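Local coordinates for IMC sub-compartment protein ISP1 (Toxoplasma gondii, PDB 4CHM) that is an inner membrane complex sub-compartment protein with a pleckstrin homology fold, from a group critical for replication of the parasite, at residues C38-N43 against S47-S52; K56-P61 against L93-S98; Q76-E79 against N83-D86. One frame throughout, in Å; residues are numbered along the deposited sequence.

A pleckstrin homology fold wraps one long antiparallel sheet around an apolar interior, and the three contacts sample different parts of it. Contact 1, partly buried, is a hairpin between neighbouring strands, held by backbone hydrogen bonds, with one face in the core and the other polar and hydrated. Contact 2 is buried and joins strands that are not neighbours, so side chains alone meet, with a crystallisation sulfate bound at the edge. The two touch, since strand 48-53 pairs with strand 56-61. Contact 3, with its centre about 22 Å and 19 Å from those of contacts 1 and 2, is partly buried at the periphery, where a loop folds upon itself through a few side-chain carbons.

Contact 1 of 3, residues C38-N43 against S47-S52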
loop_
_atom_site.group_PDB
_atom_site.type_symbol
_atom_site.label_atom_id
_atom_site.label_comp_id
_atom_site.label_asym_id
_atom_site.label_seq_id
_atom_site.Cartn_x
_atom_site.Cartn_y
_atom_site.Cartn_z
ATOM N N CYS A 38 1.429 -0.604 11.957
ATOM C CA CYS A 38 2.281 0.435 11.463
ATOM C C CYS A 38 1.563 1.736 11.114
ATOM O O CYS A 38 0.384 1.759 10.946
ATOM C CB CYS A 38 3.014 -0.061 10.227
ATOM S SG CYS A 38 3.996 -1.540 10.355
ATOM N N ILE A 39 2.322 2.803 10.970
ATOM C CA ILE A 39 1.840 4.022 10.353
ATOM C C ILE A 39 2.492 4.239 9.008
ATOM O O ILE A 39 3.729 4.200 8.881
ATOM C CB ILE A 39 2.147 5.236 11.255
ATOM C CG1 ILE A 39 1.454 5.068 12.637
ATOM C CG2 ILE A 39 1.843 6.566 10.551
ATOM C CD1 ILE A 39 -0.054 5.128 12.586
ATOM N N LEU A 40 1.645 4.437 8.003
ATOM C CA LEU A 40 2.048 4.715 6.648
ATOM C C LEU A 40 1.880 6.186 6.386
ATOM O O LEU A 40 0.817 6.766 6.661
ATOM C CB LEU A 40 1.186 3.931 5.652
ATOM C CG LEU A 40 1.467 4.073 4.158
ATOM C CD1 LEU A 40 2.844 3.495 3.772
ATOM C CD2 LEU A 40 0.341 3.419 3.332
ATOM N N HIS A 41 2.905 6.786 5.804
ATOM C CA HIS A 41 2.929 8.217 5.599
ATOM C C HIS A 41 3.517 8.540 4.261
ATOM O O HIS A 41 4.359 7.809 3.759
ATOM C CB HIS A 41 3.731 8.904 6.708
ATOM C CG HIS A 41 3.820 10.400 6.561
ATOM N ND1 HIS A 41 4.912 11.017 6.080
ATOM C CD2 HIS A 41 2.929 11.423 6.933
ATOM C CE1 HIS A 41 4.728 12.372 6.107
ATOM N NE2 HIS A 41 3.529 12.616 6.633
ATOM N N TYR A 42 3.051 9.616 3.648
ATOM C CA TYR A 42 3.717 10.144 2.443
ATOM C C TYR A 42 4.359 11.461 2.734
ATOM O O TYR A 42 3.701 12.367 3.251
ATOM C CB TYR A 42 2.728 10.349 1.299
ATOM C CG TYR A 42 3.429 10.743 -0.000
ATOM C CD1 TYR A 42 4.380 9.898 -0.574
ATOM C CD2 TYR A 42 3.213 11.982 -0.589
ATOM C CE1 TYR A 42 5.039 10.245 -1.734
ATOM C CE2 TYR A 42 3.871 12.341 -1.760
ATOM C CZ TYR A 42 4.780 11.470 -2.325
ATOM O OH TYR A 42 5.453 11.809 -3.482
ATOM N N ASN A 43 5.642 11.574 2.363
ATOM C CA ASN A 43 6.422 12.814 2.482
ATOM C C ASN A 43 6.619 13.451 1.102
ATOM O O ASN A 43 7.468 13.014 0.331
ATOM C CB ASN A 43 7.794 12.506 3.125
ATOM C CG ASN A 43 8.597 13.765 3.427
ATOM O OD1 ASN A 43 8.998 14.490 2.526
ATOM N ND2 ASN A 43 8.819 14.030 4.703
ATOM N N SER A 47 9.285 13.189 -1.849
ATOM C CA SER A 47 8.449 12.157 -2.495
ATOM C C SER A 47 8.822 10.700 -2.093
ATOM O O SER A 47 9.318 9.896 -2.910
ATOM C CB SER A 47 8.404 12.359 -4.020
ATOM O OG SER A 47 9.605 11.946 -4.623
ATOM N N SER A 48 8.639 10.399 -0.809
ATOM C CA SER A 48 8.855 9.050 -0.302
ATOM C C SER A 48 7.725 8.612 0.652
ATOM O O SER A 48 7.021 9.449 1.240
ATOM C CB SER A 48 10.225 8.953 0.374
ATOM O OG SER A 48 10.302 9.818 1.501
ATOM N N LEU A 49 7.521 7.300 0.738
ATOM C CA LEU A 49 6.632 6.703 1.718
ATOM C C LEU A 49 7.460 6.265 2.910
ATOM O O LEU A 49 8.520 5.676 2.749
ATOM C CB LEU A 49 5.964 5.437 1.143
ATOM C CG LEU A 49 4.805 5.529 0.162
ATOM C CD1 LEU A 49 4.456 4.129 -0.309
ATOM C CD2 LEU A 49 3.586 6.203 0.759
ATOM N N SER A 50 6.909 6.417 4.100
ATOM C CA SER A 50 7.482 5.752 5.235
ATOM C C SER A 50 6.507 4.748 5.803
ATOM O O SER A 50 5.279 4.947 5.761
ATOM C CB SER A 50 7.890 6.764 6.298
ATOM O OG SER A 50 6.773 7.534 6.701
ATOM N N ILE A 51 7.074 3.698 6.395
ATOM C CA ILE A 51 6.335 2.693 7.124
ATOM C C ILE A 51 7.008 2.565 8.500
ATOM O O ILE A 51 8.195 2.249 8.599
ATOM C CB ILE A 51 6.423 1.341 6.408
ATOM C CG1 ILE A 51 5.872 1.469 4.971
ATOM C CG2 ILE A 51 5.675 0.276 7.189
ATOM C CD1 ILE A 51 6.103 0.237 4.124
ATOM N N SER A 52 6.243 2.788 9.542
ATOM C CA SER A 52 6.784 2.867 10.889
ATOM C C SER A 52 6.094 1.840 11.715
ATOM O O SER A 52 4.889 1.920 11.879
ATOM C CB SER A 52 6.491 4.255 11.472
ATOM O OG SER A 52 6.969 4.352 12.797
HETATM O O HOH W 1 5.275 6.192 8.561
HETATM O O HOH W 2 6.741 9.671 5.064
#
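Residues Ile39 to Asn43 run antiparallel to Ser48 to Ser52, at 169° between strand directions, in a beta hairpin of the pleckstrin homology sheet. Three hydrogen-bonded pairs, Ile39 with Ser52, His41 with Ser50 and Asn43 with Ser48, alternate with the non-hydrogen-bonded pairs Leu40 with Ile51 and Tyr42 with Leu49. The bond from Asn43 N to Ser48 O is the straightest, 2.8 Å long and 174° at the hydrogen. Next to the turn, Ser47 and Ser48 both face Asn43, which makes a G1 beta bulge; Asn43 OD1 and Ser48 OG each bond to Asp46 in the turn.

Leu40, Tyr42, Leu49 and Ile51 share the buried face. Leu40 and Ile51 lie side by side and point the same way, Leu40 CD1 resting 3.8 Å from Ile51 CG1. With CG turned anti to the backbone N (chi1 -173°), the Tyr42 ring swings across toward the other strand, where Leu49 CD2 meets its edge at 4.0 Å from Tyr42 CD1. Leu20 and Leu21 of helix 10-22 pack against the same tyrosine. At the far end Cys38 SG lies 4.0 Å from Ile51 CG2 and forms the disulfide with Cys53, tying the two strands covalently.

The other face, with His41 and Ser50, is polar. Ser50 OG sits at the edge of the imidazole, near its plane, and bonds to two waters, each 2.7 Å from Ser50 OG. One also bonds to His41 ND1; the other bridges to Ile39 O.

Contact 2 of 3, residues K56-P61 against L93-S98; sequences KVRVIP and LHLLES. With SO4 (sulfate ion), chain F.
Aliphatic packing joins Ile60 to Leu93 and Leu95 across the interior of the pleckstrin homology fold, where strands 56-61 and 90-95 face one another without being neighbours in the sheet. The short strand segments 56-61 and 93-95 cross at 76°, with their axes too far apart for any backbone hydrogen bond to span them. Ile60 reaches across with two branches. Its CG2, anti to the backbone N, comes within 3.7 Å of Leu95 CD2, the two side chains crossing at about a right angle. Its CD1 reaches toward the other leucine, Ile60 CD1 lying 4.1 Å from Leu93 CD1. Ile102 of strand 101-105 also touches Ile60 and Leu95. A further van der Waals contact sets the methyl Leu95 CD1 3.5 Å from Arg58 NH2, oblique to the guanidinium.

Polar contacts gather at one end, around a sulfate probably taken from the crystallisation liquor. Arg58, its chain extended from CG to NE, presents the edge of its guanidinium with the sulfur in plane: Arg58 NH1 donates to sulfate O3 at 2.9 Å and NH2 to O4. Asn100 ND2 adds a further bond to the ion. Across the gap, Ser98 OG donates to the same sulfate O4 over 2.8 Å.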
loop_
_atom_site.group_PDB
_atom_site.type_symbol
_atom_site.label_atom_id
_atom_site.label_comp_id
_atom_site.label_asym_id
_atom_site.label_seq_id
_atom_site.Cartn_x
_atom_site.Cartn_y
_atom_site.Cartn_z
ATOM N N LYS A 56 10.453 1.436 14.616
ATOM C CA LYS A 56 11.348 1.421 13.495
ATOM C C LYS A 56 10.694 2.002 12.243
ATOM O O LYS A 56 9.617 1.673 11.902
ATOM C CB LYS A 56 11.797 -0.009 13.243
ATOM C CG LYS A 56 12.844 -0.523 14.189
ATOM C CD LYS A 56 12.896 -2.038 14.260
ATOM C CE LYS A 56 13.211 -2.669 12.907
ATOM N NZ LYS A 56 14.469 -3.478 12.798
ATOM N N VAL A 57 11.395 2.873 11.575
ATOM C CA VAL A 57 10.901 3.526 10.385
ATOM C C VAL A 57 11.688 3.145 9.131
ATOM O O VAL A 57 12.899 3.187 9.132
ATOM C CB VAL A 57 10.961 5.029 10.597
ATOM C CG1 VAL A 57 10.624 5.795 9.352
ATOM C CG2 VAL A 57 10.043 5.409 11.723
ATOM N N ARG A 58 10.976 2.750 8.093
ATOM C CA ARG A 58 11.562 2.481 6.803
ATOM C C ARG A 58 11.073 3.467 5.783
ATOM O O ARG A 58 9.905 3.656 5.633
ATOM C CB ARG A 58 11.304 1.061 6.328
ATOM C CG ARG A 58 11.851 0.762 4.957
ATOM C CD ARG A 58 11.868 -0.712 4.648
ATOM N NE ARG A 58 12.493 -0.979 3.377
ATOM C CZ ARG A 58 12.809 -2.168 2.897
ATOM N NH1 ARG A 58 12.567 -3.259 3.555
ATOM N NH2 ARG A 58 13.383 -2.246 1.737
ATOM N N VAL A 59 11.997 4.058 5.064
ATOM C CA VAL A 59 11.687 5.038 4.067
ATOM C C VAL A 59 11.850 4.451 2.660
ATOM O O VAL A 59 12.896 3.987 2.313
ATOM C CB VAL A 59 12.538 6.317 4.236
ATOM C CG1 VAL A 59 12.398 7.235 3.049
ATOM C CG2 VAL A 59 12.194 7.076 5.503
ATOM N N ILE A 60 10.790 4.473 1.880
ATOM C CA ILE A 60 10.841 4.013 0.500
ATOM C C ILE A 60 10.581 5.185 -0.448
ATOM O O ILE A 60 9.429 5.636 -0.599
ATOM C CB ILE A 60 9.791 2.919 0.210
ATOM C CG1 ILE A 60 9.953 1.729 1.156
ATOM C CG2 ILE A 60 9.944 2.408 -1.219
ATOM C CD1 ILE A 60 8.768 1.513 2.057
ATOM N N PRO A 61 11.649 5.694 -1.093
ATOM C CA PRO A 61 11.460 6.659 -2.189
ATOM C C PRO A 61 10.479 6.134 -3.235
ATOM O O PRO A 61 10.485 4.942 -3.561
ATOM C CB PRO A 61 12.865 6.798 -2.807
ATOM C CG PRO A 61 13.809 6.250 -1.788
ATOM C CD PRO A 61 13.042 5.221 -0.987
ATOM N N LEU A 93 4.115 -3.334 -2.192
ATOM C CA LEU A 93 5.069 -2.535 -2.930
ATOM C C LEU A 93 6.181 -3.412 -3.411
ATOM O O LEU A 93 6.973 -3.939 -2.609
ATOM C CB LEU A 93 5.662 -1.427 -2.050
ATOM C CG LEU A 93 4.721 -0.649 -1.143
ATOM C CD1 LEU A 93 5.572 0.230 -0.233
ATOM C CD2 LEU A 93 3.731 0.180 -1.963
ATOM N N HIS A 94 6.266 -3.555 -4.713
ATOM C CA HIS A 94 7.363 -4.258 -5.332
ATOM C C HIS A 94 8.477 -3.243 -5.538
ATOM O O HIS A 94 8.318 -2.300 -6.257
ATOM C CB HIS A 94 6.910 -4.848 -6.673
ATOM C CG HIS A 94 7.917 -5.734 -7.319
ATOM N ND1 HIS A 94 7.938 -5.968 -8.666
ATOM C CD2 HIS A 94 8.937 -6.441 -6.802
ATOM C CE1 HIS A 94 8.934 -6.775 -8.955
ATOM N NE2 HIS A 94 9.552 -7.083 -7.839
ATOM N N LEU A 95 9.603 -3.469 -4.897
ATOM C CA LEU A 95 10.687 -2.497 -4.876
ATOM C C LEU A 95 11.743 -2.715 -5.961
ATOM O O LEU A 95 12.107 -3.810 -6.224
ATOM C CB LEU A 95 11.349 -2.437 -3.500
ATOM C CG LEU A 95 10.417 -2.312 -2.310
ATOM C CD1 LEU A 95 11.112 -2.396 -0.976
ATOM C CD2 LEU A 95 9.578 -1.071 -2.420
ATOM N N LEU A 96 12.177 -1.640 -6.595
ATOM C CA LEU A 96 13.168 -1.710 -7.657
ATOM C C LEU A 96 14.555 -2.201 -7.281
ATOM O O LEU A 96 15.033 -3.132 -7.857
ATOM C CB LEU A 96 13.292 -0.334 -8.298
ATOM C CG LEU A 96 14.166 -0.099 -9.531
ATOM C CD1 LEU A 96 14.095 -1.230 -10.525
ATOM C CD2 LEU A 96 13.801 1.215 -10.181
ATOM N N GLU A 97 15.151 -1.656 -6.239
ATOM C CA GLU A 97 16.522 -2.061 -5.903
ATOM C C GLU A 97 16.623 -3.515 -5.470
ATOM O O GLU A 97 17.422 -4.264 -6.018
ATOM C CB GLU A 97 17.125 -1.162 -4.834
ATOM C CG GLU A 97 18.584 -1.474 -4.503
ATOM C CD GLU A 97 19.148 -0.511 -3.467
ATOM O OE1 GLU A 97 19.037 0.718 -3.658
ATOM O OE2 GLU A 97 19.681 -0.979 -2.456
ATOM N N SER A 98 15.818 -3.903 -4.479
ATOM C CA SER A 98 15.900 -5.228 -3.892
ATOM C C SER A 98 15.126 -6.241 -4.714
ATOM O O SER A 98 15.370 -7.425 -4.613
ATOM C CB SER A 98 15.371 -5.210 -2.451
ATOM O OG SER A 98 13.949 -5.141 -2.416
HETATM S S SO4 F . 14.557 -5.586 1.191
HETATM O O1 SO4 F . 14.278 -6.939 0.635
HETATM O O2 SO4 F . 16.001 -5.329 1.156
HETATM O O3 SO4 F . 14.075 -5.555 2.601
HETATM O O4 SO4 F . 13.879 -4.542 0.361
#

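Contact 3 of 3, residues Q76-E79 against N83-D86. With SO4 (sulfate ion), chain G.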
loop_
_atom_site.group_PDB
_atom_site.type_symbol
_atom_site.label_atom_id
_atom_site.label_comp_id
_atom_site.label_asym_id
_atom_site.label_seq_id
_atom_site.Cartn_x
_atom_site.Cartn_y
_atom_site.Cartn_z
ATOM N N GLN A 76 -0.687 -13.645 -5.084
ATOM C CA GLN A 76 -0.404 -15.073 -4.968
ATOM C C GLN A 76 1.058 -15.451 -5.280
ATOM O O GLN A 76 1.543 -16.373 -4.739
ATOM C CB GLN A 76 -1.390 -15.912 -5.790
ATOM C CG GLN A 76 -2.832 -15.864 -5.314
ATOM C CD GLN A 76 -3.098 -16.720 -4.107
ATOM O OE1 GLN A 76 -2.320 -16.749 -3.217
ATOM N NE2 GLN A 76 -4.175 -17.457 -4.123
ATOM N N ARG A 77 1.753 -14.658 -6.089
ATOM C CA ARG A 77 3.186 -14.823 -6.332
ATOM C C ARG A 77 4.126 -14.499 -5.165
ATOM O O ARG A 77 5.241 -14.862 -5.190
ATOM C CB ARG A 77 3.619 -14.057 -7.556
ATOM C CG ARG A 77 3.167 -14.698 -8.848
ATOM C CD ARG A 77 3.421 -13.808 -10.041
ATOM N NE ARG A 77 3.038 -14.501 -11.245
ATOM C CZ ARG A 77 3.413 -14.141 -12.453
ATOM N NH1 ARG A 77 4.134 -13.078 -12.608
ATOM N NH2 ARG A 77 3.034 -14.822 -13.504
ATOM N N VAL A 78 3.641 -13.838 -4.141
ATOM C CA VAL A 78 4.445 -13.456 -3.011
ATOM C C VAL A 78 4.691 -14.621 -2.072
ATOM O O VAL A 78 3.802 -15.296 -1.689
ATOM C CB VAL A 78 3.822 -12.320 -2.191
ATOM C CG1 VAL A 78 4.768 -11.858 -1.130
ATOM C CG2 VAL A 78 3.392 -11.189 -3.062
ATOM N N GLU A 79 5.933 -14.812 -1.709
ATOM C CA GLU A 79 6.288 -15.925 -0.875
ATOM C C GLU A 79 6.030 -15.587 0.582
ATOM O O GLU A 79 6.689 -14.734 1.164
ATOM C CB GLU A 79 7.742 -16.324 -1.115
ATOM C CG GLU A 79 7.997 -16.840 -2.527
ATOM C CD GLU A 79 9.480 -16.926 -2.849
ATOM O OE1 GLU A 79 10.183 -17.672 -2.156
ATOM O OE2 GLU A 79 9.947 -16.227 -3.774
ATOM N N ASN A 83 -1.951 -14.432 4.677
ATOM C CA ASN A 83 -2.991 -14.432 3.676
ATOM C C ASN A 83 -3.126 -13.022 3.079
ATOM O O ASN A 83 -3.685 -12.128 3.705
ATOM C CB ASN A 83 -4.323 -14.924 4.282
ATOM C CG ASN A 83 -5.370 -15.212 3.228
ATOM O OD1 ASN A 83 -5.503 -14.466 2.243
ATOM N ND2 ASN A 83 -6.125 -16.271 3.423
ATOM N N LEU A 84 -2.566 -12.821 1.892
ATOM C CA LEU A 84 -2.538 -11.498 1.307
ATOM C C LEU A 84 -3.833 -11.206 0.541
ATOM O O LEU A 84 -4.138 -10.033 0.256
ATOM C CB LEU A 84 -1.318 -11.316 0.380
ATOM C CG LEU A 84 0.090 -11.510 0.979
ATOM C CD1 LEU A 84 1.182 -11.127 0.001
ATOM C CD2 LEU A 84 0.258 -10.775 2.314
ATOM N N VAL A 85 -4.505 -12.247 0.062
ATOM C CA VAL A 85 -5.533 -12.059 -0.962
ATOM C C VAL A 85 -6.996 -12.129 -0.542
ATOM O O VAL A 85 -7.853 -11.498 -1.156
ATOM C CB VAL A 85 -5.336 -13.045 -2.130
ATOM C CG1 VAL A 85 -3.971 -12.850 -2.770
ATOM C CG2 VAL A 85 -5.523 -14.478 -1.655
ATOM N N ASP A 86 -7.285 -12.902 0.492
ATOM C CA ASP A 86 -8.664 -13.233 0.823
ATOM C C ASP A 86 -9.560 -12.054 1.223
ATOM O O ASP A 86 -10.757 -12.062 0.949
ATOM C CB ASP A 86 -8.751 -14.444 1.754
ATOM C CG ASP A 86 -8.536 -15.751 1.001
ATOM O OD1 ASP A 86 -8.990 -15.847 -0.157
ATOM O OD2 ASP A 86 -7.898 -16.669 1.547
HETATM S S SO4 G . -6.783 -19.148 -5.771
HETATM O O1 SO4 G . -7.841 -19.800 -6.587
HETATM O O2 SO4 G . -5.490 -19.911 -5.870
HETATM O O3 SO4 G . -7.270 -19.120 -4.358
HETATM O O4 SO4 G . -6.546 -17.759 -6.269
#
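Loose side-chain packing, apolar between Val78 and Leu84 and made through the carbons of Gln76 at Val85, folds this loop back on itself with no hydrogen bond from one segment to the other. Both segments lie in the connection between helix 72-76 and strand 90-95, at the periphery of the pleckstrin homology domain. Leu84 brings a single methyl, CD1, to Val78 and sets it against the root of the valine branch, Leu84 CD1 lying 3.6 Å from Val78 CB and 3.8 Å from both CG1 and CG2. The two side chains cross at about a right angle.

Gln76 and Val85 also cross nearly perpendicularly. Gln76 CG lies 4.1 Å from Val85 CG1; the bend at chi2 (-78°) then carries the amide carbon, Gln76 CD, to 4.1 Å from Val85 CG2. Val85 in turn packs on Arg72 and Leu75 of helix 72-76, which joins the returning segment to that helix. Past the valine, Gln76 NE2 gives a weak hydrogen bond of 3.2 Å to O4 of a sulfate, probably from the crystallisation liquor, that is also held by Arg72.

The returning segment has its own polar bracing. Asn83 ND2 donates to Asp86 OD2 over 2.6 Å, on the anti side of the carboxylate, while Asp86 OD1 forms a salt bridge with Arg72. Asn83 OD1 accepts from the backbone N of Asp86 at 2.9 Å, three residues on, the signature of an Asx motif.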